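PDB 5MDN: DNA polymerase from Pyrobaculum calidifontis, which probably catalyses template-directed DNA synthesis, adding deoxyribonucleotides from their triphosphates to a growing DNA strand and releasing diphosphate. Local coordinates for residues Val12-Val24 / Arg30-Phe42. Numbering follows the deposited sequence.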
ATOM      1  N   VAL A  12     -17.551 -16.558 -18.285  1.00 68.93           N
ATOM      2  CA  VAL A  12     -18.592 -16.330 -19.288  1.00 71.51           C
ATOM      3  C   VAL A  12     -18.955 -17.699 -19.853  1.00 75.67           C
ATOM      4  O   VAL A  12     -18.407 -18.143 -20.867  1.00 77.11           O
ATOM      5  CB  VAL A  12     -18.145 -15.365 -20.388  1.00 70.73           C
ATOM      6  CG1 VAL A  12     -19.310 -15.040 -21.311  1.00 73.20           C
ATOM      7  CG2 VAL A  12     -17.573 -14.094 -19.776  1.00 68.84           C
ATOM      8  N   VAL A  13     -19.891 -18.382 -19.197  1.00 75.01           N
ATOM      9  CA  VAL A  13     -20.283 -19.731 -19.589  1.00 78.61           C
ATOM     10  C   VAL A  13     -21.214 -19.660 -20.797  1.00 79.88           C
ATOM     11  O   VAL A  13     -22.441 -19.605 -20.662  1.00 78.04           O
ATOM     12  CB  VAL A  13     -20.914 -20.484 -18.397  1.00 81.26           C
ATOM     13  CG1 VAL A  13     -21.973 -19.630 -17.692  1.00 82.36           C
ATOM     14  CG2 VAL A  13     -21.473 -21.836 -18.826  1.00 79.60           C
ATOM     15  N   GLY A  14     -20.633 -19.663 -21.994  1.00 80.17           N
ATOM     16  CA  GLY A  14     -21.404 -19.617 -23.220  1.00 77.61           C
ATOM     17  C   GLY A  14     -22.315 -18.413 -23.363  1.00 78.13           C
ATOM     18  O   GLY A  14     -23.536 -18.558 -23.470  1.00 72.60           O
ATOM     19  N   GLY A  15     -21.732 -17.216 -23.369  1.00 78.53           N
ATOM     20  CA  GLY A  15     -22.475 -16.001 -23.631  1.00 76.56           C
ATOM     21  C   GLY A  15     -23.309 -15.462 -22.490  1.00 74.05           C
ATOM     22  O   GLY A  15     -24.083 -14.521 -22.707  1.00 76.47           O
ATOM     23  N   VAL A  16     -23.183 -16.013 -21.282  1.00 75.87           N
ATOM     24  CA  VAL A  16     -23.873 -15.500 -20.108  1.00 73.98           C
ATOM     25  C   VAL A  16     -22.875 -15.412 -18.960  1.00 67.02           C
ATOM     26  O   VAL A  16     -22.277 -16.425 -18.583  1.00 71.02           O
ATOM     27  CB  VAL A  16     -25.088 -16.356 -19.705  1.00 75.45           C
ATOM     28  CG1 VAL A  16     -24.830 -17.827 -19.969  1.00 76.20           C
ATOM     29  CG2 VAL A  16     -25.442 -16.131 -18.240  1.00 78.62           C
ATOM     30  N   PRO A  17     -22.646 -14.234 -18.381  1.00 61.71           N
ATOM     31  CA  PRO A  17     -21.621 -14.101 -17.342  1.00 59.95           C
ATOM     32  C   PRO A  17     -22.104 -14.644 -16.009  1.00 60.42           C
ATOM     33  O   PRO A  17     -23.265 -14.478 -15.626  1.00 66.77           O
ATOM     34  CB  PRO A  17     -21.382 -12.587 -17.275  1.00 60.59           C
ATOM     35  CG  PRO A  17     -22.686 -11.997 -17.688  1.00 61.19           C
ATOM     36  CD  PRO A  17     -23.309 -12.953 -18.676  1.00 60.04           C
ATOM     37  N   GLU A  18     -21.192 -15.304 -15.300  1.00 59.46           N
ATOM     38  CA  GLU A  18     -21.513 -16.027 -14.077  1.00 60.96           C
ATOM     39  C   GLU A  18     -20.549 -15.598 -12.978  1.00 58.95           C
ATOM     40  O   GLU A  18     -19.334 -15.764 -13.120  1.00 60.30           O
ATOM     41  CB  GLU A  18     -21.434 -17.533 -14.331  1.00 66.82           C
ATOM     42  CG  GLU A  18     -21.699 -18.392 -13.135  1.00 71.07           C
ATOM     43  CD  GLU A  18     -21.623 -19.871 -13.458  1.00 75.07           C
ATOM     44  OE1 GLU A  18     -22.405 -20.333 -14.317  1.00 81.00           O
ATOM     45  OE2 GLU A  18     -20.783 -20.572 -12.857  1.00 72.66           O
ATOM     46  N   VAL A  19     -21.090 -15.063 -11.881  1.00 59.52           N
ATOM     47  CA  VAL A  19     -20.282 -14.567 -10.769  1.00 56.20           C
ATOM     48  C   VAL A  19     -20.087 -15.678  -9.747  1.00 53.54           C
ATOM     49  O   VAL A  19     -21.050 -16.346  -9.349  1.00 51.04           O
ATOM     50  CB  VAL A  19     -20.940 -13.337 -10.118  1.00 56.58           C
ATOM     51  CG1 VAL A  19     -20.061 -12.790  -9.006  1.00 58.45           C
ATOM     52  CG2 VAL A  19     -21.221 -12.271 -11.158  1.00 57.06           C
ATOM     53  N   ARG A  20     -18.842 -15.873  -9.316  1.00 53.93           N
ATOM     54  CA  ARG A  20     -18.501 -16.838  -8.281  1.00 55.04           C
ATOM     55  C   ARG A  20     -17.913 -16.119  -7.074  1.00 52.75           C
ATOM     56  O   ARG A  20     -17.120 -15.183  -7.223  1.00 56.16           O
ATOM     57  CB  ARG A  20     -17.503 -17.876  -8.802  1.00 59.51           C
ATOM     58  CG  ARG A  20     -17.945 -18.586 -10.068  1.00 62.69           C
ATOM     59  CD  ARG A  20     -17.281 -19.948 -10.187  1.00 67.03           C
ATOM     60  NE  ARG A  20     -17.793 -20.710 -11.322  1.00 69.55           N
ATOM     61  CZ  ARG A  20     -17.227 -20.728 -12.525  1.00 69.86           C
ATOM     62  NH1 ARG A  20     -16.125 -20.025 -12.752  1.00 70.58           N
ATOM     63  NH2 ARG A  20     -17.762 -21.447 -13.501  1.00 70.96           N
ATOM     64  N   VAL A  21     -18.305 -16.559  -5.878  1.00 52.25           N
ATOM     65  CA  VAL A  21     -17.792 -16.016  -4.624  1.00 51.78           C
ATOM     66  C   VAL A  21     -17.375 -17.185  -3.741  1.00 52.66           C
ATOM     67  O   VAL A  21     -18.200 -18.047  -3.418  1.00 53.76           O
ATOM     68  CB  VAL A  21     -18.825 -15.135  -3.899  1.00 50.46           C
ATOM     69  CG1 VAL A  21     -18.147 -14.319  -2.811  1.00 51.03           C
ATOM     70  CG2 VAL A  21     -19.546 -14.220  -4.880  1.00 50.63           C
ATOM     71  N   PHE A  22     -16.100 -17.217  -3.358  1.00 50.76           N
ATOM     72  CA  PHE A  22     -15.550 -18.276  -2.523  1.00 50.86           C
ATOM     73  C   PHE A  22     -15.466 -17.805  -1.075  1.00 53.12           C
ATOM     74  O   PHE A  22     -15.072 -16.665  -0.807  1.00 51.56           O
ATOM     75  CB  PHE A  22     -14.162 -18.693  -3.018  1.00 51.35           C
ATOM     76  CG  PHE A  22     -14.128 -19.109  -4.466  1.00 52.71           C
ATOM     77  CD1 PHE A  22     -14.027 -18.163  -5.474  1.00 54.49           C
ATOM     78  CD2 PHE A  22     -14.194 -20.447  -4.818  1.00 53.27           C
ATOM     79  CE1 PHE A  22     -13.995 -18.540  -6.804  1.00 51.89           C
ATOM     80  CE2 PHE A  22     -14.164 -20.832  -6.147  1.00 52.05           C
ATOM     81  CZ  PHE A  22     -14.063 -19.877  -7.140  1.00 50.98           C
ATOM     82  N   GLY A  23     -15.822 -18.682  -0.146  1.00 54.48           N
ATOM     83  CA  GLY A  23     -15.860 -18.290   1.247  1.00 57.49           C
ATOM     84  C   GLY A  23     -15.959 -19.470   2.190  1.00 59.06           C
ATOM     85  O   GLY A  23     -15.712 -20.615   1.809  1.00 63.98           O
ATOM     86  N   VAL A  24     -16.328 -19.167   3.435  1.00 60.78           N
ATOM     87  CA  VAL A  24     -16.315 -20.123   4.542  1.00 62.87           C
ATOM     88  C   VAL A  24     -17.682 -20.090   5.215  1.00 65.06           C
ATOM     89  O   VAL A  24     -17.983 -19.157   5.968  1.00 65.03           O
ATOM     90  CB  VAL A  24     -15.210 -19.810   5.560  1.00 62.52           C
ATOM     91  CG1 VAL A  24     -15.280 -20.777   6.732  1.00 63.41           C
ATOM     92  CG2 VAL A  24     -13.841 -19.867   4.896  1.00 63.63           C
ATOM     93  N   ARG A  30     -15.154 -24.780   3.252  1.00 63.73           N
ATOM     94  CA  ARG A  30     -14.952 -23.854   2.146  1.00 64.09           C
ATOM     95  C   ARG A  30     -15.911 -24.197   1.014  1.00 64.18           C
ATOM     96  O   ARG A  30     -15.906 -25.324   0.509  1.00 68.45           O
ATOM     97  CB  ARG A  30     -13.503 -23.900   1.661  1.00 66.59           C
ATOM     98  CG  ARG A  30     -12.504 -23.148   2.541  1.00 70.12           C
ATOM     99  CD  ARG A  30     -12.218 -23.884   3.849  1.00 71.35           C
ATOM    100  NE  ARG A  30     -11.310 -23.140   4.720  1.00 70.27           N
ATOM    101  CZ  ARG A  30     -11.644 -22.665   5.915  1.00 70.04           C
ATOM    102  NH1 ARG A  30     -12.867 -22.859   6.386  1.00 71.20           N
ATOM    103  NH2 ARG A  30     -10.757 -21.998   6.640  1.00 70.03           N
ATOM    104  N   VAL A  31     -16.731 -23.226   0.613  1.00 62.88           N
ATOM    105  CA  VAL A  31     -17.751 -23.413  -0.410  1.00 60.06           C
ATOM    106  C   VAL A  31     -17.646 -22.273  -1.414  1.00 58.57           C
ATOM    107  O   VAL A  31     -16.865 -21.337  -1.249  1.00 53.83           O
ATOM    108  CB  VAL A  31     -19.178 -23.480   0.178  1.00 61.22           C
ATOM    109  CG1 VAL A  31     -19.281 -24.586   1.218  1.00 61.19           C
ATOM    110  CG2 VAL A  31     -19.565 -22.137   0.778  1.00 59.32           C
ATOM    111  N   VAL A  32     -18.447 -22.369  -2.473  1.00 61.36           N
ATOM    112  CA  VAL A  32     -18.482 -21.360  -3.525  1.00 58.59           C
ATOM    113  C   VAL A  32     -19.939 -21.062  -3.860  1.00 56.36           C
ATOM    114  O   VAL A  32     -20.734 -21.982  -4.089  1.00 54.89           O
ATOM    115  CB  VAL A  32     -17.702 -21.807  -4.780  1.00 55.26           C
ATOM    116  CG1 VAL A  32     -18.100 -23.215  -5.201  1.00 55.03           C
ATOM    117  CG2 VAL A  32     -17.909 -20.820  -5.919  1.00 53.71           C
ATOM    118  N   LEU A  33     -20.289 -19.778  -3.877  1.00 52.55           N
ATOM    119  CA  LEU A  33     -21.629 -19.320  -4.209  1.00 56.31           C
ATOM    120  C   LEU A  33     -21.621 -18.735  -5.613  1.00 58.66           C
ATOM    121  O   LEU A  33     -20.678 -18.040  -5.999  1.00 57.65           O
ATOM    122  CB  LEU A  33     -22.129 -18.281  -3.200  1.00 57.89           C
ATOM    123  CG  LEU A  33     -22.884 -18.800  -1.973  1.00 60.44           C
ATOM    124  CD1 LEU A  33     -22.052 -19.781  -1.167  1.00 63.08           C
ATOM    125  CD2 LEU A  33     -23.339 -17.637  -1.103  1.00 61.19           C
ATOM    126  N   VAL A  34     -22.677 -19.015  -6.372  1.00 62.22           N
ATOM    127  CA  VAL A  34     -22.726 -18.662  -7.783  1.00 59.04           C
ATOM    128  C   VAL A  34     -24.023 -17.927  -8.101  1.00 56.78           C
ATOM    129  O   VAL A  34     -25.071 -18.173  -7.494  1.00 51.99           O
ATOM    130  CB  VAL A  34     -22.560 -19.925  -8.663  1.00 59.39           C
ATOM    131  CG1 VAL A  34     -23.881 -20.666  -8.835  1.00 61.31           C
ATOM    132  CG2 VAL A  34     -21.951 -19.565  -9.987  1.00 61.51           C
ATOM    133  N   ASP A  35     -23.932 -16.989  -9.045  1.00 53.22           N
ATOM    134  CA  ASP A  35     -25.089 -16.240  -9.528  1.00 56.37           C
ATOM    135  C   ASP A  35     -24.956 -16.058 -11.031  1.00 58.52           C
ATOM    136  O   ASP A  35     -23.980 -15.465 -11.502  1.00 58.54           O
ATOM    137  CB  ASP A  35     -25.207 -14.877  -8.838  1.00 58.36           C
ATOM    138  CG  ASP A  35     -26.598 -14.276  -8.962  1.00 61.79           C
ATOM    139  OD1 ASP A  35     -27.334 -14.649  -9.901  1.00 64.56           O
ATOM    140  OD2 ASP A  35     -26.954 -13.427  -8.119  1.00 62.41           O
ATOM    141  N   ARG A  36     -25.934 -16.564 -11.780  1.00 59.45           N
ATOM    142  CA  ARG A  36     -25.947 -16.433 -13.229  1.00 63.59           C
ATOM    143  C   ARG A  36     -26.870 -15.327 -13.726  1.00 62.24           C
ATOM    144  O   ARG A  36     -26.813 -14.980 -14.911  1.00 62.61           O
ATOM    145  CB  ARG A  36     -26.358 -17.765 -13.867  1.00 68.26           C
ATOM    146  CG  ARG A  36     -25.531 -18.945 -13.388  1.00 71.88           C
ATOM    147  CD  ARG A  36     -25.885 -20.224 -14.131  1.00 75.79           C
ATOM    148  NE  ARG A  36     -25.109 -21.363 -13.644  1.00 80.22           N
ATOM    149  CZ  ARG A  36     -25.395 -22.051 -12.543  1.00 80.38           C
ATOM    150  NH1 ARG A  36     -26.445 -21.721 -11.802  1.00 81.38           N
ATOM    151  NH2 ARG A  36     -24.626 -23.067 -12.178  1.00 77.54           N
ATOM    152  N   ARG A  37     -27.722 -14.777 -12.861  1.00 61.53           N
ATOM    153  CA  ARG A  37     -28.763 -13.855 -13.293  1.00 63.41           C
ATOM    154  C   ARG A  37     -28.310 -12.400 -13.366  1.00 63.94           C
ATOM    155  O   ARG A  37     -28.957 -11.606 -14.061  1.00 69.08           O
ATOM    156  CB  ARG A  37     -29.980 -13.996 -12.372  1.00 65.57           C
ATOM    157  CG  ARG A  37     -30.688 -15.326 -12.597  1.00 68.81           C
ATOM    158  CD  ARG A  37     -31.984 -15.486 -11.824  1.00 71.87           C
ATOM    159  NE  ARG A  37     -32.621 -16.754 -12.176  1.00 75.13           N
ATOM    160  CZ  ARG A  37     -32.418 -17.899 -11.533  1.00 76.43           C
ATOM    161  NH1 ARG A  37     -31.600 -17.941 -10.490  1.00 77.29           N
ATOM    162  NH2 ARG A  37     -33.031 -19.005 -11.933  1.00 77.49           N
ATOM    163  N   PHE A  38     -27.237 -12.026 -12.673  1.00 58.38           N
ATOM    164  CA  PHE A  38     -26.746 -10.657 -12.748  1.00 55.08           C
ATOM    165  C   PHE A  38     -26.078 -10.402 -14.097  1.00 51.25           C
ATOM    166  O   PHE A  38     -25.509 -11.306 -14.713  1.00 46.86           O
ATOM    167  CB  PHE A  38     -25.757 -10.380 -11.616  1.00 56.69           C
ATOM    168  CG  PHE A  38     -25.395  -8.930 -11.467  1.00 56.43           C
ATOM    169  CD1 PHE A  38     -26.292  -8.031 -10.910  1.00 54.63           C
ATOM    170  CD2 PHE A  38     -24.160  -8.464 -11.887  1.00 53.58           C
ATOM    171  CE1 PHE A  38     -25.962  -6.695 -10.774  1.00 54.68           C
ATOM    172  CE2 PHE A  38     -23.825  -7.131 -11.754  1.00 54.01           C
ATOM    173  CZ  PHE A  38     -24.728  -6.245 -11.197  1.00 54.57           C
ATOM    174  N   ARG A  39     -26.140  -9.149 -14.550  1.00 51.11           N
ATOM    175  CA  ARG A  39     -25.596  -8.757 -15.845  1.00 53.76           C
ATOM    176  C   ARG A  39     -25.021  -7.352 -15.754  1.00 49.62           C
ATOM    177  O   ARG A  39     -25.544  -6.516 -15.005  1.00 47.01           O
ATOM    178  CB  ARG A  39     -26.658  -8.829 -16.954  1.00 57.41           C
ATOM    179  CG  ARG A  39     -27.213 -10.228 -17.157  1.00 60.88           C
ATOM    180  CD  ARG A  39     -27.775 -10.458 -18.543  1.00 64.52           C
ATOM    181  NE  ARG A  39     -27.551 -11.837 -18.970  1.00 69.72           N
ATOM    182  CZ  ARG A  39     -28.204 -12.890 -18.487  1.00 75.89           C
ATOM    183  NH1 ARG A  39     -29.131 -12.735 -17.551  1.00 79.46           N
ATOM    184  NH2 ARG A  39     -27.927 -14.105 -18.939  1.00 79.61           N
ATOM    185  N   PRO A  40     -23.956  -7.059 -16.499  1.00 53.87           N
ATOM    186  CA  PRO A  40     -23.330  -5.735 -16.417  1.00 52.02           C
ATOM    187  C   PRO A  40     -24.184  -4.663 -17.076  1.00 50.25           C
ATOM    188  O   PRO A  40     -25.048  -4.937 -17.913  1.00 49.16           O
ATOM    189  CB  PRO A  40     -22.005  -5.924 -17.164  1.00 50.00           C
ATOM    190  CG  PRO A  40     -22.283  -7.025 -18.130  1.00 50.39           C
ATOM    191  CD  PRO A  40     -23.270  -7.941 -17.460  1.00 51.95           C
ATOM    192  N   TYR A  41     -23.920  -3.417 -16.689  1.00 49.57           N
ATOM    193  CA  TYR A  41     -24.708  -2.288 -17.163  1.00 47.96           C
ATOM    194  C   TYR A  41     -23.916  -1.001 -16.972  1.00 46.64           C
ATOM    195  O   TYR A  41     -22.901  -0.967 -16.273  1.00 45.63           O
ATOM    196  CB  TYR A  41     -26.054  -2.208 -16.435  1.00 47.38           C
ATOM    197  CG  TYR A  41     -25.932  -1.937 -14.953  1.00 45.32           C
ATOM    198  CD1 TYR A  41     -25.877  -0.636 -14.463  1.00 44.70           C
ATOM    199  CD2 TYR A  41     -25.866  -2.981 -14.041  1.00 44.44           C
ATOM    200  CE1 TYR A  41     -25.763  -0.384 -13.108  1.00 43.87           C
ATOM    201  CE2 TYR A  41     -25.754  -2.739 -12.685  1.00 44.25           C
ATOM    202  CZ  TYR A  41     -25.703  -1.439 -12.225  1.00 43.90           C
ATOM    203  OH  TYR A  41     -25.591  -1.191 -10.875  1.00 43.23           O
ATOM    204  N   PHE A  42     -24.400   0.062 -17.612  1.00 49.84           N
ATOM    205  CA  PHE A  42     -23.929   1.413 -17.349  1.00 51.78           C
ATOM    206  C   PHE A  42     -25.069   2.383 -17.633  1.00 53.24           C
ATOM    207  O   PHE A  42     -26.067   2.032 -18.268  1.00 53.33           O
ATOM    208  CB  PHE A  42     -22.689   1.754 -18.184  1.00 53.27           C
ATOM    209  CG  PHE A  42     -22.944   1.818 -19.665  1.00 56.53           C
ATOM    210  CD1 PHE A  42     -22.946   0.667 -20.435  1.00 58.67           C
ATOM    211  CD2 PHE A  42     -23.162   3.036 -20.288  1.00 59.17           C
ATOM    212  CE1 PHE A  42     -23.176   0.731 -21.800  1.00 57.66           C
ATOM    213  CE2 PHE A  42     -23.391   3.104 -21.649  1.00 58.60           C
ATOM    214  CZ  PHE A  42     -23.398   1.952 -22.406  1.00 57.89           C
TER
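Val19 and Asp35 form a hydrogen-bonded pair of an antiparallel beta hairpin, strands 17-24 and 30-35. Val19 N gives to Asp35 O at 2.9 Å, and Asp35 N returns a bond to Val19 O at 3.0 Å. Val21 with Leu33 and Gly23 with Val31 repeat the pattern. The hairpin lies inside a mixed sheet, between strands 5-12 and 144-155. At the start of strand 17-24, Pro17 CG meets Pro40 CD at 4.1 Å; Tyr115 of helix 115-123 touches both prolines and Val19.

Glu18 has CG anti to the backbone N (chi1 178°) and an extended chain, which brings its carboxylate alongside Arg36. Glu18 OE1 takes a weak hydrogen bond from Arg36 NE at 3.0 Å, within a salt bridge; the two planar groups are 83° apart. Arg36 NH1 also forms a salt bridge with Glu148. Glu18 OE2 pairs with Arg20 NH2 at 3.2 Å. Val34 CG2 packs against CG and the carboxylate of Glu18. With an alanine at Glu18 the carboxylate is gone, and Arg20 and Arg36 would probably both lose this shared partner. Phe22 lies about 4 Å, side chain to side chain, from Asp7, a magnesium ligand. Val32 CG2 sits over one face of the Phe22 ring, 4.0 Å from its centroid, in a CH-pi contact.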